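Local coordinates for cytokinin riboside 5'-monophosphate phosphoribohydrolase (Streptomyces coelicolor, PDB 5ZI9), which is a LOG-like protein of the SLOG clan with a Rossmann-type fold, built here as an assembly of six chains, at residues V172-L177 against E206-L211; V201-E206 against H234-V239. All blocks are in the same frame, centred on the assembly; numbering follows the deposited sequence.

Interaction 1 of 2, residues V172-L177 against E206-L211; sequences VLPGGL and EYWGGL
Tyr207 lays one face of its ring over the pyrrolidine of Pro174, whose CB stands 3.6 Å from the ring centroid and 16° off the ring normal, a CH-pi contact. With CG anti to the backbone N (chi1 -172°), the phenol reaches from the helix across the proline to the backbone beyond it. There its OH donates a hydrogen bond to Gly175 O, 2.5 Å away, approaching from above the carbonyl plane. The edge of the same ring, at CD2, lies over the centre of the neighbouring Trp208 ring system. The loop 172-177 follows the strand that ends at Val172 in the parallel Rossmann-type sheet and carries the PGG sequence found in LOG-like proteins, with Gly176 as N-cap of the helix 177-191. A citrate anion lies close to this turn, bonded weakly to Gly176 N. Trp208 meets the strand end with its six-membered ring: CZ2 lies 3.6 Å from Val172 CG1, the two side chains crossing at about a right angle. At the indole edge, in plane, Leu173 O comes to 3.5 Å from the same CZ2. Leu180 and Leu183 of helix 177-191 also touch the indole, while Trp214 of the second subunit packs on it and donates through NE1 to Tyr207 O.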
ATOM      1  N   VAL B 172      25.007 -26.877   0.435  1.00 25.98           N
ATOM      2  CA  VAL B 172      24.644 -27.135  -0.893  1.00 27.56           C
ATOM      3  C   VAL B 172      25.063 -28.534  -1.190  1.00 30.00           C
ATOM      4  O   VAL B 172      26.231 -28.809  -1.405  1.00 30.47           O
ATOM      5  CB  VAL B 172      25.333 -26.147  -1.866  1.00 28.05           C
ATOM      6  CG1 VAL B 172      24.892 -26.399  -3.291  1.00 27.27           C
ATOM      7  CG2 VAL B 172      25.006 -24.710  -1.492  1.00 27.28           C
ATOM      8  N   LEU B 173      24.081 -29.414  -1.247  1.00 31.87           N
ATOM      9  CA  LEU B 173      24.302 -30.746  -1.771  1.00 34.66           C
ATOM     10  C   LEU B 173      24.430 -30.724  -3.290  1.00 33.36           C
ATOM     11  O   LEU B 173      24.002 -29.778  -3.948  1.00 34.06           O
ATOM     12  CB  LEU B 173      23.142 -31.651  -1.375  1.00 38.12           C
ATOM     13  CG  LEU B 173      23.142 -31.958   0.118  1.00 39.93           C
ATOM     14  CD1 LEU B 173      21.718 -32.004   0.612  1.00 40.13           C
ATOM     15  CD2 LEU B 173      23.864 -33.269   0.392  1.00 42.49           C
ATOM     16  N   PRO B 174      25.003 -31.788  -3.859  1.00 31.77           N
ATOM     17  CA  PRO B 174      25.169 -31.851  -5.303  1.00 32.90           C
ATOM     18  C   PRO B 174      23.867 -31.565  -6.050  1.00 37.40           C
ATOM     19  O   PRO B 174      22.866 -32.258  -5.814  1.00 44.19           O
ATOM     20  CB  PRO B 174      25.629 -33.295  -5.522  1.00 31.86           C
ATOM     21  CG  PRO B 174      26.364 -33.621  -4.280  1.00 30.40           C
ATOM     22  CD  PRO B 174      25.540 -32.991  -3.198  1.00 29.49           C
ATOM     23  N   GLY B 175      23.873 -30.559  -6.923  1.00 35.95           N
ATOM     24  CA  GLY B 175      22.657 -30.145  -7.607  1.00 34.43           C
ATOM     25  C   GLY B 175      22.769 -29.781  -9.071  1.00 32.14           C
ATOM     26  O   GLY B 175      23.856 -29.766  -9.650  1.00 30.43           O
ATOM     27  N   GLY B 176      21.598 -29.492  -9.646  1.00 31.01           N
ATOM     28  CA  GLY B 176      21.465 -28.984 -11.002  1.00 29.44           C
ATOM     29  C   GLY B 176      21.496 -27.471 -11.102  1.00 28.77           C
ATOM     30  O   GLY B 176      21.919 -26.727 -10.185  1.00 27.88           O
ATOM     31  N   LEU B 177      21.021 -27.010 -12.240  1.00 27.25           N
ATOM     32  CA  LEU B 177      20.940 -25.582 -12.548  1.00 24.77           C
ATOM     33  C   LEU B 177      20.334 -24.737 -11.405  1.00 25.43           C
ATOM     34  O   LEU B 177      20.865 -23.665 -11.047  1.00 24.30           O
ATOM     35  CB  LEU B 177      20.099 -25.404 -13.814  1.00 24.45           C
ATOM     36  CG  LEU B 177      20.645 -26.129 -15.048  1.00 23.06           C
ATOM     37  CD1 LEU B 177      19.770 -25.822 -16.233  1.00 23.45           C
ATOM     38  CD2 LEU B 177      22.074 -25.736 -15.344  1.00 22.32           C
ATOM     39  N   GLU B 206      34.073 -34.818  -5.135  1.00 39.36           N
ATOM     40  CA  GLU B 206      34.170 -35.367  -6.499  1.00 44.34           C
ATOM     41  C   GLU B 206      33.151 -34.726  -7.402  1.00 44.60           C
ATOM     42  O   GLU B 206      33.396 -34.560  -8.616  1.00 42.35           O
ATOM     43  CB  GLU B 206      33.980 -36.872  -6.535  1.00 47.12           C
ATOM     44  CG  GLU B 206      35.067 -37.557  -5.749  1.00 58.13           C
ATOM     45  CD  GLU B 206      34.968 -39.056  -5.823  1.00 67.70           C
ATOM     46  OE1 GLU B 206      34.496 -39.679  -4.833  1.00 70.97           O
ATOM     47  OE2 GLU B 206      35.351 -39.594  -6.881  1.00 73.90           O
ATOM     48  N   TYR B 207      32.007 -34.356  -6.821  1.00 42.78           N
ATOM     49  CA  TYR B 207      30.992 -33.632  -7.588  1.00 42.52           C
ATOM     50  C   TYR B 207      31.398 -32.185  -7.928  1.00 39.60           C
ATOM     51  O   TYR B 207      31.402 -31.793  -9.106  1.00 37.72           O
ATOM     52  CB  TYR B 207      29.673 -33.608  -6.830  1.00 44.90           C
ATOM     53  CG  TYR B 207      28.577 -33.053  -7.676  1.00 45.31           C
ATOM     54  CD1 TYR B 207      28.032 -33.816  -8.703  1.00 45.56           C
ATOM     55  CD2 TYR B 207      28.111 -31.751  -7.489  1.00 45.43           C
ATOM     56  CE1 TYR B 207      27.018 -33.316  -9.498  1.00 45.67           C
ATOM     57  CE2 TYR B 207      27.097 -31.233  -8.287  1.00 45.31           C
ATOM     58  CZ  TYR B 207      26.559 -32.028  -9.288  1.00 46.22           C
ATOM     59  OH  TYR B 207      25.573 -31.549 -10.098  1.00 46.47           O
ATOM     60  N   TRP B 208      31.745 -31.421  -6.884  1.00 34.75           N
ATOM     61  CA  TRP B 208      32.083 -30.000  -7.010  1.00 34.95           C
ATOM     62  C   TRP B 208      33.494 -29.675  -7.486  1.00 34.19           C
ATOM     63  O   TRP B 208      33.784 -28.514  -7.795  1.00 32.58           O
ATOM     64  CB  TRP B 208      31.836 -29.288  -5.683  1.00 36.00           C
ATOM     65  CG  TRP B 208      30.379 -29.341  -5.255  1.00 36.78           C
ATOM     66  CD1 TRP B 208      29.865 -30.054  -4.233  1.00 37.81           C
ATOM     67  CD2 TRP B 208      29.285 -28.636  -5.835  1.00 37.83           C
ATOM     68  NE1 TRP B 208      28.521 -29.853  -4.125  1.00 36.39           N
ATOM     69  CE2 TRP B 208      28.137 -28.975  -5.096  1.00 38.24           C
ATOM     70  CE3 TRP B 208      29.162 -27.730  -6.903  1.00 40.38           C
ATOM     71  CZ2 TRP B 208      26.872 -28.467  -5.396  1.00 37.27           C
ATOM     72  CZ3 TRP B 208      27.900 -27.217  -7.204  1.00 39.96           C
ATOM     73  CH2 TRP B 208      26.770 -27.600  -6.448  1.00 38.69           C
ATOM     74  N   GLY B 209      34.364 -30.682  -7.541  1.00 33.79           N
ATOM     75  CA  GLY B 209      35.762 -30.474  -7.861  1.00 33.89           C
ATOM     76  C   GLY B 209      36.047 -29.917  -9.252  1.00 37.17           C
ATOM     77  O   GLY B 209      36.966 -29.101  -9.426  1.00 39.30           O
ATOM     78  N   GLY B 210      35.297 -30.360 -10.257  1.00 34.82           N
ATOM     79  CA  GLY B 210      35.478 -29.830 -11.608  1.00 33.42           C
ATOM     80  C   GLY B 210      35.055 -28.373 -11.735  1.00 33.14           C
ATOM     81  O   GLY B 210      35.614 -27.622 -12.536  1.00 30.67           O
ATOM     82  N   LEU B 211      34.066 -27.978 -10.942  1.00 32.44           N
ATOM     83  CA  LEU B 211      33.619 -26.595 -10.919  1.00 33.49           C
ATOM     84  C   LEU B 211      34.685 -25.711 -10.266  1.00 31.20           C
ATOM     85  O   LEU B 211      35.132 -24.745 -10.857  1.00 31.01           O
ATOM     86  CB  LEU B 211      32.258 -26.464 -10.194  1.00 34.53           C
ATOM     87  CG  LEU B 211      31.689 -25.053  -9.999  1.00 33.49           C
ATOM     88  CD1 LEU B 211      31.421 -24.434 -11.367  1.00 33.95           C
ATOM     89  CD2 LEU B 211      30.446 -25.090  -9.135  1.00 32.38           C
TER

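Interaction 2 of 2, residues V201-E206 against H234-V239; sequences VLFGSE and HVTDDV
Phe203 turns one face of its ring to the backbone at Thr236 and Asp237, with Thr236 O and Asp237 CA lying above it toward the rim. Its CG is anti to the backbone N (chi1 -167°), which carries the ring along the loop leaving strand 234-236. CE2 thereby comes 3.4 Å from Val239 CG2, where the next helix begins, and Ala92 of helix 88-102 touches the phenyl as well. On the same face of the sheet, Val201 CG1 meets Thr236 CG2 at 3.9 Å beneath helix 239-249. Leu202 and Val235 point to the other face, where Val235 CG1 rests on CA and CB of Ser205.

The strands run parallel, their axes 4.8 Å apart and 25° from alignment, and helix 205-220 makes the crossover of this beta-alpha-beta unit. Leu202 N donates to His234 O and Leu202 O accepts from Thr236 N; Gly204 N, bonded to Thr236 O over 2.9 Å, continues the ladder past the strand end.

Beyond it, the Asp237 carboxylate faces the start of helix 205-220. OD1 takes the Ser205 N-H on its syn side at 2.7 Å, 29° out of the carboxylate plane, while Ser205 OG gives a very short bond to OD2 (2.5 Å). Thr236 OG1 accepts from Asp238 N in an ST turn and is also bonded to Glu241. The two bonds from one serine, the second of doubtful length, would hold the rotation of the Asp237 carboxylate; its negative charge, set at the helix N-terminus, would probably be favoured by the helix dipole.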
ATOM      1  N   VAL B 201      28.668 -23.879   2.415  1.00 27.16           N
ATOM      2  CA  VAL B 201      29.366 -25.151   2.406  1.00 27.49           C
ATOM      3  C   VAL B 201      28.865 -26.020   1.266  1.00 27.58           C
ATOM      4  O   VAL B 201      27.687 -26.287   1.180  1.00 30.60           O
ATOM      5  CB  VAL B 201      29.071 -25.901   3.751  1.00 29.02           C
ATOM      6  CG1 VAL B 201      29.680 -27.310   3.760  1.00 26.97           C
ATOM      7  CG2 VAL B 201      29.504 -25.062   4.971  1.00 27.94           C
ATOM      8  N   LEU B 202      29.751 -26.540   0.432  1.00 29.78           N
ATOM      9  CA  LEU B 202      29.342 -27.501  -0.606  1.00 30.36           C
ATOM     10  C   LEU B 202      29.640 -28.919  -0.148  1.00 33.12           C
ATOM     11  O   LEU B 202      30.680 -29.171   0.373  1.00 37.36           O
ATOM     12  CB  LEU B 202      30.066 -27.256  -1.926  1.00 30.34           C
ATOM     13  CG  LEU B 202      30.401 -25.836  -2.418  1.00 31.94           C
ATOM     14  CD1 LEU B 202      30.656 -25.870  -3.910  1.00 32.01           C
ATOM     15  CD2 LEU B 202      29.321 -24.810  -2.144  1.00 33.10           C
ATOM     16  N   PHE B 203      28.737 -29.858  -0.374  1.00 36.08           N
ATOM     17  CA  PHE B 203      28.954 -31.225   0.007  1.00 34.46           C
ATOM     18  C   PHE B 203      29.217 -32.047  -1.239  1.00 34.50           C
ATOM     19  O   PHE B 203      28.395 -32.042  -2.140  1.00 35.86           O
ATOM     20  CB  PHE B 203      27.730 -31.753   0.719  1.00 37.39           C
ATOM     21  CG  PHE B 203      27.983 -33.042   1.411  1.00 43.87           C
ATOM     22  CD1 PHE B 203      27.904 -34.262   0.717  1.00 43.60           C
ATOM     23  CD2 PHE B 203      28.357 -33.052   2.747  1.00 46.40           C
ATOM     24  CE1 PHE B 203      28.171 -35.463   1.359  1.00 43.44           C
ATOM     25  CE2 PHE B 203      28.614 -34.257   3.389  1.00 47.53           C
ATOM     26  CZ  PHE B 203      28.515 -35.463   2.695  1.00 42.92           C
ATOM     27  N   GLY B 204      30.347 -32.759  -1.283  1.00 33.98           N
ATOM     28  CA  GLY B 204      30.667 -33.698  -2.363  1.00 31.97           C
ATOM     29  C   GLY B 204      31.862 -33.238  -3.153  1.00 32.20           C
ATOM     30  O   GLY B 204      31.718 -32.594  -4.167  1.00 33.36           O
ATOM     31  N   SER B 205      33.062 -33.575  -2.718  1.00 34.89           N
ATOM     32  CA  SER B 205      34.280 -33.063  -3.393  1.00 35.57           C
ATOM     33  C   SER B 205      34.497 -33.582  -4.846  1.00 38.18           C
ATOM     34  O   SER B 205      35.033 -32.835  -5.691  1.00 36.44           O
ATOM     35  CB  SER B 205      35.516 -33.301  -2.525  1.00 34.71           C
ATOM     36  OG  SER B 205      35.710 -34.681  -2.325  1.00 34.66           O
ATOM     37  N   GLU B 206      34.073 -34.818  -5.135  1.00 39.36           N
ATOM     38  CA  GLU B 206      34.170 -35.367  -6.499  1.00 44.34           C
ATOM     39  C   GLU B 206      33.151 -34.726  -7.402  1.00 44.60           C
ATOM     40  O   GLU B 206      33.396 -34.560  -8.616  1.00 42.35           O
ATOM     41  CB  GLU B 206      33.980 -36.872  -6.535  1.00 47.12           C
ATOM     42  CG  GLU B 206      35.067 -37.557  -5.749  1.00 58.13           C
ATOM     43  CD  GLU B 206      34.968 -39.056  -5.823  1.00 67.70           C
ATOM     44  OE1 GLU B 206      34.496 -39.679  -4.833  1.00 70.97           O
ATOM     45  OE2 GLU B 206      35.351 -39.594  -6.881  1.00 73.90           O
ATOM     46  N   HIS B 234      33.410 -23.660   1.580  1.00 33.94           N
ATOM     47  CA  HIS B 234      34.279 -24.812   1.887  1.00 36.74           C
ATOM     48  C   HIS B 234      33.679 -26.013   1.174  1.00 33.01           C
ATOM     49  O   HIS B 234      32.488 -26.105   1.030  1.00 35.51           O
ATOM     50  CB  HIS B 234      34.437 -25.066   3.410  1.00 41.35           C
ATOM     51  CG  HIS B 234      34.385 -23.815   4.265  1.00 53.12           C
ATOM     52  ND1 HIS B 234      35.472 -23.336   4.978  1.00 60.81           N
ATOM     53  CD2 HIS B 234      33.365 -22.953   4.536  1.00 60.82           C
ATOM     54  CE1 HIS B 234      35.125 -22.241   5.642  1.00 58.81           C
ATOM     55  NE2 HIS B 234      33.853 -21.984   5.389  1.00 60.14           N
ATOM     56  N   VAL B 235      34.514 -26.908   0.691  1.00 30.26           N
ATOM     57  CA  VAL B 235      34.075 -28.149   0.128  1.00 28.51           C
ATOM     58  C   VAL B 235      34.425 -29.274   1.106  1.00 31.34           C
ATOM     59  O   VAL B 235      35.534 -29.358   1.593  1.00 33.22           O
ATOM     60  CB  VAL B 235      34.770 -28.405  -1.196  1.00 27.44           C
ATOM     61  CG1 VAL B 235      34.301 -29.726  -1.817  1.00 26.66           C
ATOM     62  CG2 VAL B 235      34.541 -27.222  -2.127  1.00 27.76           C
ATOM     63  N   THR B 236      33.483 -30.173   1.341  1.00 34.54           N
ATOM     64  CA  THR B 236      33.665 -31.255   2.286  1.00 35.13           C
ATOM     65  C   THR B 236      32.887 -32.502   1.873  1.00 37.05           C
ATOM     66  O   THR B 236      31.939 -32.436   1.086  1.00 39.39           O
ATOM     67  CB  THR B 236      33.265 -30.799   3.697  1.00 35.54           C
ATOM     68  OG1 THR B 236      33.690 -31.770   4.644  1.00 37.08           O
ATOM     69  CG2 THR B 236      31.784 -30.600   3.833  1.00 35.80           C
ATOM     70  N   ASP B 237      33.323 -33.647   2.378  1.00 35.64           N
ATOM     71  CA  ASP B 237      32.563 -34.871   2.228  1.00 33.78           C
ATOM     72  C   ASP B 237      32.033 -35.323   3.567  1.00 33.82           C
ATOM     73  O   ASP B 237      31.403 -36.351   3.623  1.00 37.39           O
ATOM     74  CB  ASP B 237      33.426 -35.942   1.596  1.00 33.74           C
ATOM     75  CG  ASP B 237      33.753 -35.639   0.145  1.00 36.13           C
ATOM     76  OD1 ASP B 237      32.856 -35.352  -0.676  1.00 35.47           O
ATOM     77  OD2 ASP B 237      34.927 -35.697  -0.201  1.00 38.30           O
ATOM     78  N   ASP B 238      32.235 -34.542   4.627  1.00 33.84           N
ATOM     79  CA  ASP B 238      31.917 -34.980   5.958  1.00 36.17           C
ATOM     80  C   ASP B 238      30.765 -34.135   6.510  1.00 39.30           C
ATOM     81  O   ASP B 238      30.856 -32.901   6.664  1.00 38.12           O
ATOM     82  CB  ASP B 238      33.161 -34.910   6.864  1.00 37.14           C
ATOM     83  CG  ASP B 238      32.876 -35.388   8.264  1.00 39.34           C
ATOM     84  OD1 ASP B 238      32.126 -36.361   8.404  1.00 50.43           O
ATOM     85  OD2 ASP B 238      33.323 -34.774   9.239  1.00 40.28           O
ATOM     86  N   VAL B 239      29.683 -34.824   6.825  1.00 38.76           N
ATOM     87  CA  VAL B 239      28.486 -34.177   7.270  1.00 36.08           C
ATOM     88  C   VAL B 239      28.778 -33.501   8.587  1.00 37.06           C
ATOM     89  O   VAL B 239      28.380 -32.356   8.790  1.00 34.68           O
ATOM     90  CB  VAL B 239      27.348 -35.214   7.382  1.00 37.25           C
ATOM     91  CG1 VAL B 239      26.171 -34.693   8.200  1.00 36.02           C
ATOM     92  CG2 VAL B 239      26.904 -35.628   5.985  1.00 37.64           C
TER

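Interaction 1 is buried throughout, whereas interaction 2 runs from the covered Val201 and Leu202 out to the exposed Asp237 at the sheet's edge. Helix 205-220 serves both: its first turn directs aromatic rings onto the loop after strand 167-172 in interaction 1, and in interaction 2 its N-terminal end meets the aspartate following strand 234-236. Strand 200-203, part of interaction 2, lies between those two strands, paired with Val172 through probable hydrogen bonds and met by Trp208 NE1 in a weak one to Phe203 O. Ring packing with one hydroxyl-to-carbonyl hydrogen bond characterises the inner contact, also touched by a second subunit; a backbone ladder and two hydrogen bonds to a carboxylate characterise the outer one, which touches no other chain of the assembly.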